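Local coordinates for protein N-acetylmuramoyl-l-alanine amidase (Bartonella henselae, PDB 3NE8) that probably cleaves, as a zinc-dependent N-acetylmuramoyl-L-alanine amidase, the amide bond joining peptide stems to peptidoglycan glycan strands during bacterial cell division, at residues A[28-36]-A[79-87]; A[107-116]-A[171-179]. One frame throughout, in Å; residues are numbered along the deposited sequence.

Contact 1: residues A[28-36]-A[79-87]; sequences EKDVTLAFA and ISIHADTID. With ZN (zinc ion), chain B.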
ATOM      1  N   GLU A  28       8.906  29.283 -10.697  1.00  9.95           N
ATOM      2  CA  GLU A  28       8.236  28.085 -10.233  1.00  9.26           C
ATOM      3  C   GLU A  28       6.816  27.969 -10.790  1.00  9.54           C
ATOM      4  O   GLU A  28       6.425  26.895 -11.247  1.00  9.40           O
ATOM      5  CB  GLU A  28       8.219  28.048  -8.705  1.00  9.53           C
ATOM      6  CG  GLU A  28       7.564  26.807  -8.146  1.00  9.66           C
ATOM      7  CD  GLU A  28       7.538  26.790  -6.641  1.00 10.54           C
ATOM      8  OE1 GLU A  28       7.914  27.801  -6.008  1.00 11.43           O
ATOM      9  OE2 GLU A  28       7.109  25.752  -6.095  1.00  9.96           O
ATOM     10  N   LYS A  29       6.052  29.059 -10.789  1.00  8.98           N
ATOM     11  CA  LYS A  29       4.665  28.961 -11.234  1.00  9.38           C
ATOM     12  C   LYS A  29       4.559  28.494 -12.680  1.00  8.98           C
ATOM     13  O   LYS A  29       3.564  27.870 -13.059  1.00  9.72           O
ATOM     14  CB  LYS A  29       3.917  30.290 -11.050  1.00  9.66           C
ATOM     15  CG  LYS A  29       4.373  31.428 -11.955  1.00 10.21           C
ATOM     16  CD  LYS A  29       3.338  32.542 -11.983  1.00 10.79           C
ATOM     17  CE  LYS A  29       3.796  33.731 -12.814  1.00 12.03           C
ATOM     18  NZ  LYS A  29       2.694  34.738 -12.935  1.00 11.98           N
ATOM     19  N   ASP A  30       5.561  28.811 -13.491  1.00  9.45           N
ATOM     20  CA  ASP A  30       5.543  28.374 -14.883  1.00  9.48           C
ATOM     21  C   ASP A  30       6.013  26.932 -15.044  1.00  9.48           C
ATOM     22  O   ASP A  30       5.467  26.176 -15.845  1.00 10.14           O
ATOM     23  CB  ASP A  30       6.370  29.315 -15.762  1.00 11.48           C
ATOM     24  CG  ASP A  30       5.804  30.737 -15.802  1.00 13.47           C
ATOM     25  OD1 ASP A  30       4.568  30.898 -15.779  1.00 15.27           O
ATOM     26  OD2 ASP A  30       6.607  31.690 -15.844  1.00 18.21           O
ATOM     27  N   VAL A  31       7.021  26.550 -14.272  1.00  9.38           N
ATOM     28  CA  VAL A  31       7.516  25.183 -14.281  1.00  9.52           C
ATOM     29  C   VAL A  31       6.432  24.215 -13.805  1.00  8.74           C
ATOM     30  O   VAL A  31       6.258  23.136 -14.379  1.00  9.30           O
ATOM     31  CB  VAL A  31       8.764  25.037 -13.366  1.00 10.51           C
ATOM     32  CG1 VAL A  31       9.138  23.563 -13.164  1.00 14.65           C
ATOM     33  CG2 VAL A  31       9.935  25.824 -13.929  1.00 15.61           C
ATOM     34  N   THR A  32       5.728  24.575 -12.742  1.00  8.24           N
ATOM     35  CA  THR A  32       4.751  23.637 -12.198  1.00  8.54           C
ATOM     36  C   THR A  32       3.570  23.434 -13.164  1.00  7.97           C
ATOM     37  O   THR A  32       3.068  22.318 -13.289  1.00  8.63           O
ATOM     38  CB  THR A  32       4.220  24.080 -10.831  1.00  8.00           C
ATOM     39  OG1 THR A  32       3.525  25.329 -10.987  1.00  8.83           O
ATOM     40  CG2 THR A  32       5.354  24.206  -9.805  1.00 10.45           C
ATOM     41  N   LEU A  33       3.122  24.506 -13.831  1.00  7.79           N
ATOM     42  CA  LEU A  33       2.050  24.395 -14.820  1.00  8.87           C
ATOM     43  C   LEU A  33       2.515  23.537 -15.995  1.00  8.87           C
ATOM     44  O   LEU A  33       1.775  22.661 -16.455  1.00  9.34           O
ATOM     45  CB  LEU A  33       1.584  25.780 -15.276  1.00  9.38           C
ATOM     46  CG  LEU A  33       0.438  25.829 -16.289  1.00  8.81           C
ATOM     47  CD1 LEU A  33      -0.811  25.151 -15.744  1.00 10.72           C
ATOM     48  CD2 LEU A  33       0.132  27.269 -16.667  1.00 11.14           C
ATOM     49  N   ALA A  34       3.742  23.765 -16.466  1.00  8.58           N
ATOM     50  CA  ALA A  34       4.263  22.985 -17.587  1.00  8.94           C
ATOM     51  C   ALA A  34       4.369  21.514 -17.195  1.00  8.90           C
ATOM     52  O   ALA A  34       4.077  20.611 -17.979  1.00  9.10           O
ATOM     53  CB  ALA A  34       5.624  23.521 -18.036  1.00  9.87           C
ATOM     54  N   PHE A  35       4.841  21.259 -15.982  1.00  7.88           N
ATOM     55  CA  PHE A  35       4.960  19.882 -15.520  1.00  8.64           C
ATOM     56  C   PHE A  35       3.585  19.225 -15.395  1.00  8.46           C
ATOM     57  O   PHE A  35       3.403  18.068 -15.788  1.00  8.63           O
ATOM     58  CB  PHE A  35       5.721  19.795 -14.199  1.00  8.80           C
ATOM     59  CG  PHE A  35       6.049  18.380 -13.815  1.00  9.12           C
ATOM     60  CD1 PHE A  35       7.216  17.787 -14.270  1.00 12.40           C
ATOM     61  CD2 PHE A  35       5.159  17.626 -13.069  1.00  9.31           C
ATOM     62  CE1 PHE A  35       7.515  16.472 -13.949  1.00 13.21           C
ATOM     63  CE2 PHE A  35       5.453  16.302 -12.749  1.00 11.19           C
ATOM     64  CZ  PHE A  35       6.632  15.735 -13.193  1.00 13.98           C
ATOM     65  N   ALA A  36       2.626  19.940 -14.819  1.00  8.42           N
ATOM     66  CA  ALA A  36       1.273  19.413 -14.685  1.00  7.85           C
ATOM     67  C   ALA A  36       0.695  19.059 -16.048  1.00  8.69           C
ATOM     68  O   ALA A  36       0.042  18.018 -16.195  1.00  8.42           O
ATOM     69  CB  ALA A  36       0.371  20.407 -13.962  1.00  9.45           C
ATOM     70  N   ILE A  79      -2.357  15.595  -6.405  1.00  7.88           N
ATOM     71  CA  ILE A  79      -0.913  15.792  -6.444  1.00  7.45           C
ATOM     72  C   ILE A  79      -0.612  17.273  -6.627  1.00  7.64           C
ATOM     73  O   ILE A  79      -0.976  17.860  -7.652  1.00  7.90           O
ATOM     74  CB  ILE A  79      -0.270  14.998  -7.604  1.00  7.86           C
ATOM     75  CG1 ILE A  79      -0.604  13.501  -7.505  1.00  9.29           C
ATOM     76  CG2 ILE A  79       1.231  15.219  -7.617  1.00  9.70           C
ATOM     77  CD1 ILE A  79      -0.137  12.684  -8.699  1.00 10.95           C
ATOM     78  N   SER A  80       0.037  17.874  -5.637  1.00  7.97           N
ATOM     79  CA  SER A  80       0.456  19.262  -5.748  1.00  7.93           C
ATOM     80  C   SER A  80       1.907  19.288  -6.197  1.00  8.49           C
ATOM     81  O   SER A  80       2.768  18.615  -5.609  1.00 10.19           O
ATOM     82  CB  SER A  80       0.294  19.978  -4.410  1.00  8.37           C
ATOM     83  OG  SER A  80       0.509  21.380  -4.546  1.00  9.22           O
ATOM     84  N   ILE A  81       2.173  20.066  -7.242  1.00  8.47           N
ATOM     85  CA  ILE A  81       3.452  20.054  -7.946  1.00  8.96           C
ATOM     86  C   ILE A  81       4.212  21.350  -7.673  1.00  7.98           C
ATOM     87  O   ILE A  81       3.670  22.441  -7.883  1.00  8.43           O
ATOM     88  CB  ILE A  81       3.191  19.921  -9.460  1.00  8.74           C
ATOM     89  CG1 ILE A  81       2.504  18.583  -9.765  1.00  9.92           C
ATOM     90  CG2 ILE A  81       4.476  20.095 -10.274  1.00  9.48           C
ATOM     91  CD1 ILE A  81       1.725  18.556 -11.051  1.00 12.80           C
ATOM     92  N   HIS A  82       5.455  21.215  -7.204  1.00  8.19           N
ATOM     93  CA  HIS A  82       6.276  22.333  -6.746  1.00  8.57           C
ATOM     94  C   HIS A  82       7.714  22.247  -7.220  1.00  8.87           C
ATOM     95  O   HIS A  82       8.178  21.183  -7.634  1.00 10.10           O
ATOM     96  CB  HIS A  82       6.221  22.422  -5.217  1.00  8.99           C
ATOM     97  CG  HIS A  82       4.901  22.910  -4.733  1.00  8.29           C
ATOM     98  ND1 HIS A  82       4.680  24.231  -4.413  1.00  9.32           N
ATOM     99  CD2 HIS A  82       3.701  22.288  -4.637  1.00  9.81           C
ATOM    100  CE1 HIS A  82       3.405  24.393  -4.102  1.00 10.47           C
ATOM    101  NE2 HIS A  82       2.791  23.231  -4.227  1.00 10.35           N
ATOM    102  N   ALA A  83       8.394  23.389  -7.171  1.00  9.18           N
ATOM    103  CA  ALA A  83       9.825  23.473  -7.433  1.00 10.33           C
ATOM    104  C   ALA A  83      10.383  24.634  -6.609  1.00 11.02           C
ATOM    105  O   ALA A  83      10.709  25.702  -7.132  1.00 12.28           O
ATOM    106  CB  ALA A  83      10.094  23.667  -8.916  1.00 12.39           C
ATOM    107  N   ASP A  84      10.472  24.415  -5.305  1.00 11.01           N
ATOM    108  CA  ASP A  84      10.699  25.492  -4.360  1.00 11.92           C
ATOM    109  C   ASP A  84      12.155  25.818  -4.100  1.00 12.66           C
ATOM    110  O   ASP A  84      13.065  25.111  -4.528  1.00 12.49           O
ATOM    111  CB  ASP A  84      10.028  25.137  -3.034  1.00 13.30           C
ATOM    112  CG  ASP A  84       8.528  25.236  -3.121  1.00 15.31           C
ATOM    113  OD1 ASP A  84       8.039  26.369  -3.313  1.00 16.37           O
ATOM    114  OD2 ASP A  84       7.838  24.201  -3.035  1.00 14.80           O
ATOM    115  N   THR A  85      12.361  26.923  -3.403  1.00 14.13           N
ATOM    116  CA  THR A  85      13.658  27.229  -2.829  0.53 16.79           C
ATOM    117  C   THR A  85      13.665  26.695  -1.403  1.00 21.78           C
ATOM    118  O   THR A  85      12.697  26.892  -0.665  1.00 24.63           O
ATOM    119  CB  THR A  85      13.915  28.744  -2.803  0.53 21.68           C
ATOM    120  OG1 THR A  85      14.274  29.188  -4.115  0.53 22.86           O
ATOM    121  CG2 THR A  85      15.042  29.081  -1.838  0.53 23.09           C
ATOM    122  N   ILE A  86      14.730  25.998  -1.023  1.00 21.30           N
ATOM    123  CA  ILE A  86      14.863  25.526   0.356  1.00 22.24           C
ATOM    124  C   ILE A  86      16.073  26.198   0.981  1.00 30.72           C
ATOM    125  O   ILE A  86      16.892  26.794   0.278  1.00 26.60           O
ATOM    126  CB  ILE A  86      14.929  23.980   0.489  1.00 23.67           C
ATOM    127  CG1 ILE A  86      15.873  23.369  -0.544  1.00 25.96           C
ATOM    128  CG2 ILE A  86      13.537  23.369   0.360  1.00 26.09           C
ATOM    129  CD1 ILE A  86      16.006  21.861  -0.411  1.00 25.89           C
ATOM    130  N   ASP A  87      16.174  26.110   2.303  1.00 33.32           N
ATOM    131  CA  ASP A  87      17.147  26.900   3.048  1.00 36.75           C
ATOM    132  C   ASP A  87      18.591  26.542   2.697  1.00 36.54           C
ATOM    133  O   ASP A  87      19.468  27.406   2.672  1.00 40.07           O
ATOM    134  CB  ASP A  87      16.890  26.768   4.551  1.00 38.22           C
ATOM    135  CG  ASP A  87      15.491  27.222   4.943  1.00 39.36           C
ATOM    136  OD1 ASP A  87      14.828  27.898   4.122  1.00 37.04           O
ATOM    137  OD2 ASP A  87      15.056  26.905   6.071  1.00 38.33           O
TER
HETATM  138 ZN    ZN B   1       6.135  25.826  -4.108  0.71  8.97          ZN
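E28 and H82 meet at the zinc site of this amidase's alpha/beta fold, where helix 28-45 begins against the end of strand 77-82 of the mixed sheet. E28 reaches the metal fully extended, CG anti to the backbone N (chi1 -179°). Its OE2 binds zinc at 2.2 Å and accepts a hydrogen bond from A83 N at 2.9 Å, which comes from above the carboxylate plane, 44° out of it. D84 approaches from the loop beyond the strand and grips zinc unevenly, with OD1 at 2.1 Å and OD2 at 2.6 Å; its carboxylate is turned 85° from that of E28. H13 and E115 complete the site. Further along the helix the packing is close. The T32 methyl CG2 lies 3.1 Å from I81 O, while its hydroxyl turns to G12, and I81 makes apolar contacts, CG2 against F35 CD2 and CD1 onto A36 CB at 3.7 Å. The fit slackens at V31, whose CG1 stays 4.4 Å from A83 CB, and past D84 the chain leaves the helix, T85 and D87 exposed. H82 ND1 binds zinc, while NE2 donates in the ring plane, through a bent bond, to S80 OG at 3.0 Å, a hydroxyl also bonded to D10 OD2.

Contact 2: residues A[107-116]-A[171-179]; sequences IAKSLAESEN and HRYADFQVL. With ZN (zinc ion), chain B.
N116 joins the last turn of helix 106-116 to the chain that follows strand 170-174, the outermost strand on its side of the sheet within this chain, using both ends of its side-chain amide. OD1 accepts from Q177 N at 2.8 Å, and ND2 donates to D175 O at 2.8 Å along a line that stays in the plane of the amide. These two bonds fix which end is oxygen and which is nitrogen. The torsion that sets CG opposite the carbonyl carbon (chi1 -72°) carries the amide out to this backbone. In the conformer described, Q177 folds back at chi2, and its NE2 may add a second bond to D175 O at 3.2 Å. A water bridges N116 OD1 to V178 N. D175 itself is the centre of an inverse gamma turn, after which a chi1 of -69°, with CG anti to the carbonyl carbon, lays the F176 ring against A112. A112 CB sits over the middle of that ring, 3.7 Å from its centroid, a CH-pi contact, while L111 CD2 meets the ring edge at CZ (4.1 Å). A112 CB also touches A174 CB at 3.7 Å, the small side chains allowing close approach of helix and strand. E115 has CB at the same ring's edge, but a bend at chi2 swings its carboxylate away to bind zinc through OE2 at 2.2 Å. R172, reaching I107 with its guanidinium edge, is held by D105 and N168. A108 and L111 of helix 106-116 rest on Y97 of strand 94-99; from the other segment F176 packs on L188 of strand 186-190, and H171 on helix 135-161.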
ATOM      1  N   ILE A 107      14.227  20.879   7.389  1.00 18.83           N
ATOM      2  CA  ILE A 107      14.019  21.402   6.042  1.00 20.22           C
ATOM      3  C   ILE A 107      12.542  21.319   5.664  1.00 16.20           C
ATOM      4  O   ILE A 107      11.965  22.277   5.138  1.00 17.86           O
ATOM      5  CB  ILE A 107      14.867  20.644   4.995  1.00 20.29           C
ATOM      6  CG1 ILE A 107      16.352  20.983   5.159  1.00 24.28           C
ATOM      7  CG2 ILE A 107      14.402  20.975   3.586  1.00 23.49           C
ATOM      8  CD1 ILE A 107      16.714  22.402   4.757  1.00 32.50           C
ATOM      9  N   ALA A 108      11.937  20.166   5.920  1.00 16.04           N
ATOM     10  CA  ALA A 108      10.519  19.967   5.640  1.00 13.89           C
ATOM     11  C   ALA A 108       9.666  20.954   6.436  1.00 13.68           C
ATOM     12  O   ALA A 108       8.705  21.530   5.909  1.00 15.35           O
ATOM     13  CB  ALA A 108      10.127  18.541   5.955  1.00 14.23           C
ATOM     14  N   LYS A 109      10.011  21.153   7.704  1.00 15.91           N
ATOM     15  CA  LYS A 109       9.245  22.049   8.558  1.00 15.87           C
ATOM     16  C   LYS A 109       9.276  23.476   8.014  1.00 16.48           C
ATOM     17  O   LYS A 109       8.245  24.147   7.921  1.00 16.61           O
ATOM     18  CB  LYS A 109       9.796  22.011   9.986  1.00 17.31           C
ATOM     19  CG  LYS A 109       8.980  22.816  10.984  1.00 21.43           C
ATOM     20  CD  LYS A 109       9.617  22.782  12.368  1.00 28.23           C
ATOM     21  CE  LYS A 109       8.919  23.740  13.315  1.00 37.58           C
ATOM     22  NZ  LYS A 109       7.513  23.331  13.563  1.00 41.69           N
ATOM     23  N   SER A 110      10.463  23.937   7.650  1.00 16.09           N
ATOM     24  CA  SER A 110      10.620  25.292   7.144  1.00 17.46           C
ATOM     25  C   SER A 110       9.930  25.443   5.794  1.00 16.28           C
ATOM     26  O   SER A 110       9.335  26.480   5.505  1.00 16.66           O
ATOM     27  CB  SER A 110      12.101  25.639   7.015  1.00 18.12           C
ATOM     28  OG  SER A 110      12.268  27.014   6.731  1.00 22.55           O
ATOM     29  N   LEU A 111      10.016  24.405   4.966  1.00 14.40           N
ATOM     30  CA  LEU A 111       9.384  24.449   3.652  1.00 13.69           C
ATOM     31  C   LEU A 111       7.870  24.591   3.773  1.00 14.76           C
ATOM     32  O   LEU A 111       7.267  25.413   3.089  1.00 14.82           O
ATOM     33  CB  LEU A 111       9.748  23.213   2.833  1.00 13.48           C
ATOM     34  CG  LEU A 111       9.103  23.088   1.450  1.00 13.31           C
ATOM     35  CD1 LEU A 111       9.489  24.254   0.531  1.00 16.22           C
ATOM     36  CD2 LEU A 111       9.476  21.748   0.826  1.00 17.32           C
ATOM     37  N   ALA A 112       7.249  23.800   4.641  1.00 13.82           N
ATOM     38  CA  ALA A 112       5.806  23.906   4.835  1.00 13.35           C
ATOM     39  C   ALA A 112       5.404  25.275   5.372  1.00 14.82           C
ATOM     40  O   ALA A 112       4.401  25.837   4.948  1.00 14.68           O
ATOM     41  CB  ALA A 112       5.296  22.802   5.751  1.00 13.95           C
ATOM     42  N   GLU A 113       6.182  25.809   6.308  1.00 15.33           N
ATOM     43  CA  GLU A 113       5.890  27.130   6.855  1.00 18.21           C
ATOM     44  C   GLU A 113       5.832  28.159   5.740  1.00 17.77           C
ATOM     45  O   GLU A 113       4.900  28.963   5.662  1.00 20.47           O
ATOM     46  CB  GLU A 113       6.955  27.546   7.872  1.00 18.98           C
ATOM     47  CG  GLU A 113       6.910  26.778   9.184  1.00 27.48           C
ATOM     48  CD  GLU A 113       8.104  27.076  10.079  1.00 34.42           C
ATOM     49  OE1 GLU A 113       8.083  26.664  11.259  1.00 36.01           O
ATOM     50  OE2 GLU A 113       9.064  27.721   9.604  1.00 35.71           O
ATOM     51  N   SER A 114       6.833  28.129   4.869  1.00 14.74           N
ATOM     52  CA  SER A 114       6.916  29.091   3.781  1.00 16.14           C
ATOM     53  C   SER A 114       5.833  28.866   2.731  1.00 16.72           C
ATOM     54  O   SER A 114       5.225  29.819   2.235  1.00 19.66           O
ATOM     55  CB  SER A 114       8.296  29.035   3.126  1.00 19.58           C
ATOM     56  OG  SER A 114       9.288  29.524   4.005  1.00 23.40           O
ATOM     57  N   GLU A 115       5.594  27.607   2.379  1.00 14.56           N
ATOM     58  CA  GLU A 115       4.630  27.288   1.337  1.00 14.38           C
ATOM     59  C   GLU A 115       3.187  27.552   1.757  1.00 13.44           C
ATOM     60  O   GLU A 115       2.329  27.829   0.914  1.00 13.89           O
ATOM     61  CB  GLU A 115       4.832  25.851   0.852  1.00 14.94           C
ATOM     62  CG  GLU A 115       6.103  25.720   0.041  1.00 15.73           C
ATOM     63  CD  GLU A 115       6.040  26.613  -1.170  1.00 15.81           C
ATOM     64  OE1 GLU A 115       6.643  27.718  -1.172  1.00 19.69           O
ATOM     65  OE2 GLU A 115       5.321  26.231  -2.107  1.00 12.34           O
ATOM     66  N   ASN A 116       2.921  27.491   3.055  1.00 12.93           N
ATOM     67  CA  ASN A 116       1.597  27.820   3.563  1.00 13.11           C
ATOM     68  C   ASN A 116       1.336  29.319   3.551  1.00 15.05           C
ATOM     69  O   ASN A 116       0.191  29.755   3.415  1.00 17.86           O
ATOM     70  CB  ASN A 116       1.411  27.281   4.980  1.00 14.45           C
ATOM     71  CG  ASN A 116       1.263  25.764   5.018  1.00 12.29           C
ATOM     72  OD1 ASN A 116       0.916  25.125   4.013  1.00 12.65           O
ATOM     73  ND2 ASN A 116       1.511  25.184   6.185  1.00 13.04           N
ATOM     74  N   HIS A 171      11.054  10.528   0.936  1.00 12.85           N
ATOM     75  CA  HIS A 171       9.706  10.685   1.463  1.00 13.57           C
ATOM     76  C   HIS A 171       9.767  11.441   2.781  1.00 13.53           C
ATOM     77  O   HIS A 171      10.266  10.916   3.775  1.00 14.19           O
ATOM     78  CB  HIS A 171       8.982   9.349   1.651  1.00 14.37           C
ATOM     79  CG  HIS A 171       7.652   9.494   2.320  1.00 14.57           C
ATOM     80  ND1 HIS A 171       7.188   8.613   3.274  1.00 22.31           N
ATOM     81  CD2 HIS A 171       6.712  10.462   2.216  1.00 13.47           C
ATOM     82  CE1 HIS A 171       6.003   9.015   3.700  1.00 20.52           C
ATOM     83  NE2 HIS A 171       5.692  10.135   3.071  1.00 13.90           N
ATOM     84  N   ARG A 172       9.268  12.672   2.775  1.00 12.73           N
ATOM     85  CA  ARG A 172       9.259  13.528   3.951  1.00 12.72           C
ATOM     86  C   ARG A 172       7.832  13.952   4.273  1.00 12.59           C
ATOM     87  O   ARG A 172       6.883  13.575   3.578  1.00 11.34           O
ATOM     88  CB  ARG A 172      10.174  14.736   3.738  1.00 12.64           C
ATOM     89  CG  ARG A 172      11.606  14.323   3.446  1.00 14.56           C
ATOM     90  CD  ARG A 172      12.567  15.487   3.369  1.00 16.83           C
ATOM     91  NE  ARG A 172      13.907  15.018   3.020  1.00 15.93           N
ATOM     92  CZ  ARG A 172      15.032  15.655   3.324  1.00 16.45           C
ATOM     93  NH1 ARG A 172      14.996  16.797   3.997  1.00 17.14           N
ATOM     94  NH2 ARG A 172      16.195  15.139   2.949  1.00 17.84           N
ATOM     95  N   TYR A 173       7.660  14.723   5.339  1.00 11.21           N
ATOM     96  CA  TYR A 173       6.316  15.126   5.734  1.00 12.57           C
ATOM     97  C   TYR A 173       6.341  16.351   6.627  1.00 11.93           C
ATOM     98  O   TYR A 173       7.314  16.606   7.343  1.00 12.49           O
ATOM     99  CB  TYR A 173       5.545  13.970   6.390  1.00 13.06           C
ATOM    100  CG  TYR A 173       6.346  13.182   7.393  1.00 16.06           C
ATOM    101  CD1 TYR A 173       6.425  13.582   8.717  1.00 15.02           C
ATOM    102  CD2 TYR A 173       7.006  12.021   7.016  1.00 19.12           C
ATOM    103  CE1 TYR A 173       7.163  12.853   9.642  1.00 20.57           C
ATOM    104  CE2 TYR A 173       7.741  11.287   7.930  1.00 22.58           C
ATOM    105  CZ  TYR A 173       7.811  11.711   9.236  1.00 17.88           C
ATOM    106  OH  TYR A 173       8.540  10.987  10.157  1.00 27.54           O
ATOM    107  N   ALA A 174       5.275  17.134   6.540  1.00 12.41           N
ATOM    108  CA  ALA A 174       5.113  18.327   7.351  1.00 13.03           C
ATOM    109  C   ALA A 174       3.687  18.808   7.172  1.00 12.58           C
ATOM    110  O   ALA A 174       2.915  18.211   6.420  1.00 12.84           O
ATOM    111  CB  ALA A 174       6.113  19.414   6.948  1.00 15.83           C
ATOM    112  N   ASP A 175       3.333  19.885   7.862  1.00 13.40           N
ATOM    113  CA  ASP A 175       1.950  20.333   7.919  1.00 12.49           C
ATOM    114  C   ASP A 175       1.599  21.254   6.742  1.00 12.27           C
ATOM    115  O   ASP A 175       1.341  22.447   6.919  1.00 15.13           O
ATOM    116  CB  ASP A 175       1.715  21.030   9.262  1.00 15.53           C
ATOM    117  CG  ASP A 175       0.257  21.307   9.538  1.00 20.47           C
ATOM    118  OD1 ASP A 175      -0.622  20.644   8.951  1.00 18.83           O
ATOM    119  OD2 ASP A 175      -0.009  22.197  10.374  1.00 26.88           O
ATOM    120  N   PHE A 176       1.598  20.691   5.540  1.00 10.92           N
ATOM    121  CA  PHE A 176       1.244  21.429   4.324  1.00 10.83           C
ATOM    122  C   PHE A 176      -0.276  21.585   4.211  1.00 11.33           C
ATOM    123  O   PHE A 176      -1.005  20.587   4.125  1.00 11.97           O
ATOM    124  CB  PHE A 176       1.747  20.684   3.086  1.00 11.38           C
ATOM    125  CG  PHE A 176       3.241  20.678   2.933  1.00 11.29           C
ATOM    126  CD1 PHE A 176       3.891  21.732   2.320  1.00 12.67           C
ATOM    127  CD2 PHE A 176       3.992  19.603   3.384  1.00 11.70           C
ATOM    128  CE1 PHE A 176       5.273  21.721   2.169  1.00 13.76           C
ATOM    129  CE2 PHE A 176       5.368  19.587   3.235  1.00 13.79           C
ATOM    130  CZ  PHE A 176       6.009  20.639   2.628  1.00 14.60           C
ATOM    131  N   GLN A 177      -0.756  22.825   4.193  1.00 11.23           N
ATOM    132  CA  GLN A 177      -2.194  23.061   4.127  0.65 11.08           C
ATOM    133  C   GLN A 177      -2.838  22.546   2.839  1.00 10.59           C
ATOM    134  O   GLN A 177      -4.018  22.198   2.828  1.00 11.49           O
ATOM    135  CB  GLN A 177      -2.510  24.548   4.326  0.65 13.64           C
ATOM    136  CG  GLN A 177      -2.125  25.074   5.698  0.65 16.77           C
ATOM    137  CD  GLN A 177      -2.621  24.186   6.818  0.65 23.27           C
ATOM    138  OE1 GLN A 177      -3.811  24.174   7.140  0.65 25.92           O
ATOM    139  NE2 GLN A 177      -1.710  23.429   7.419  0.65 27.80           N
ATOM    140  N   VAL A 178      -2.068  22.462   1.761  1.00  9.49           N
ATOM    141  CA  VAL A 178      -2.647  21.986   0.509  1.00 10.12           C
ATOM    142  C   VAL A 178      -2.910  20.476   0.545  1.00  9.42           C
ATOM    143  O   VAL A 178      -3.601  19.946  -0.334  1.00 10.08           O
ATOM    144  CB  VAL A 178      -1.780  22.379  -0.709  1.00  9.32           C
ATOM    145  CG1 VAL A 178      -0.606  21.421  -0.891  1.00 10.57           C
ATOM    146  CG2 VAL A 178      -2.633  22.442  -1.973  1.00 10.60           C
ATOM    147  N   LEU A 179      -2.390  19.798   1.572  1.00  9.72           N
ATOM    148  CA  LEU A 179      -2.559  18.352   1.713  1.00 10.89           C
ATOM    149  C   LEU A 179      -3.646  17.980   2.729  1.00 12.14           C
ATOM    150  O   LEU A 179      -3.715  16.828   3.160  1.00 12.77           O
ATOM    151  CB  LEU A 179      -1.225  17.692   2.093  1.00 11.27           C
ATOM    152  CG  LEU A 179      -0.049  17.915   1.136  1.00  9.38           C
ATOM    153  CD1 LEU A 179       1.186  17.137   1.598  1.00 11.76           C
ATOM    154  CD2 LEU A 179      -0.433  17.539  -0.299  1.00 11.41           C
TER
HETATM  155 ZN    ZN B   1       6.135  25.826  -4.108  0.71  8.97          ZN
HETATM  156  O   HOH W   1       0.723  23.591   1.471  1.00 11.63           O

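Contact 1 closes before contact 2 opens along the chain, and their centres lie 14 Å apart on one mixed six-stranded sheet. Strand 77-82 is interior and 170-174 is an outermost strand within this chain, with strands 186-190 and 94-99 between them. H82 and F176 both rest on L188, whereas I81 turns toward helix 28-45, so the two helices appear to cover opposite faces. The zinc joins them: contact 1 supplies three protein ligands, contact 2 supplies E115, and H13, outside both, is the fifth. Nearby, L111 CD1 packs on D84 CB, and S110 OG probably hydrogen-bonds D87 OD2. Ligation of the metal by E115 of helix 106-116 may represent a closed state of a conformational switch.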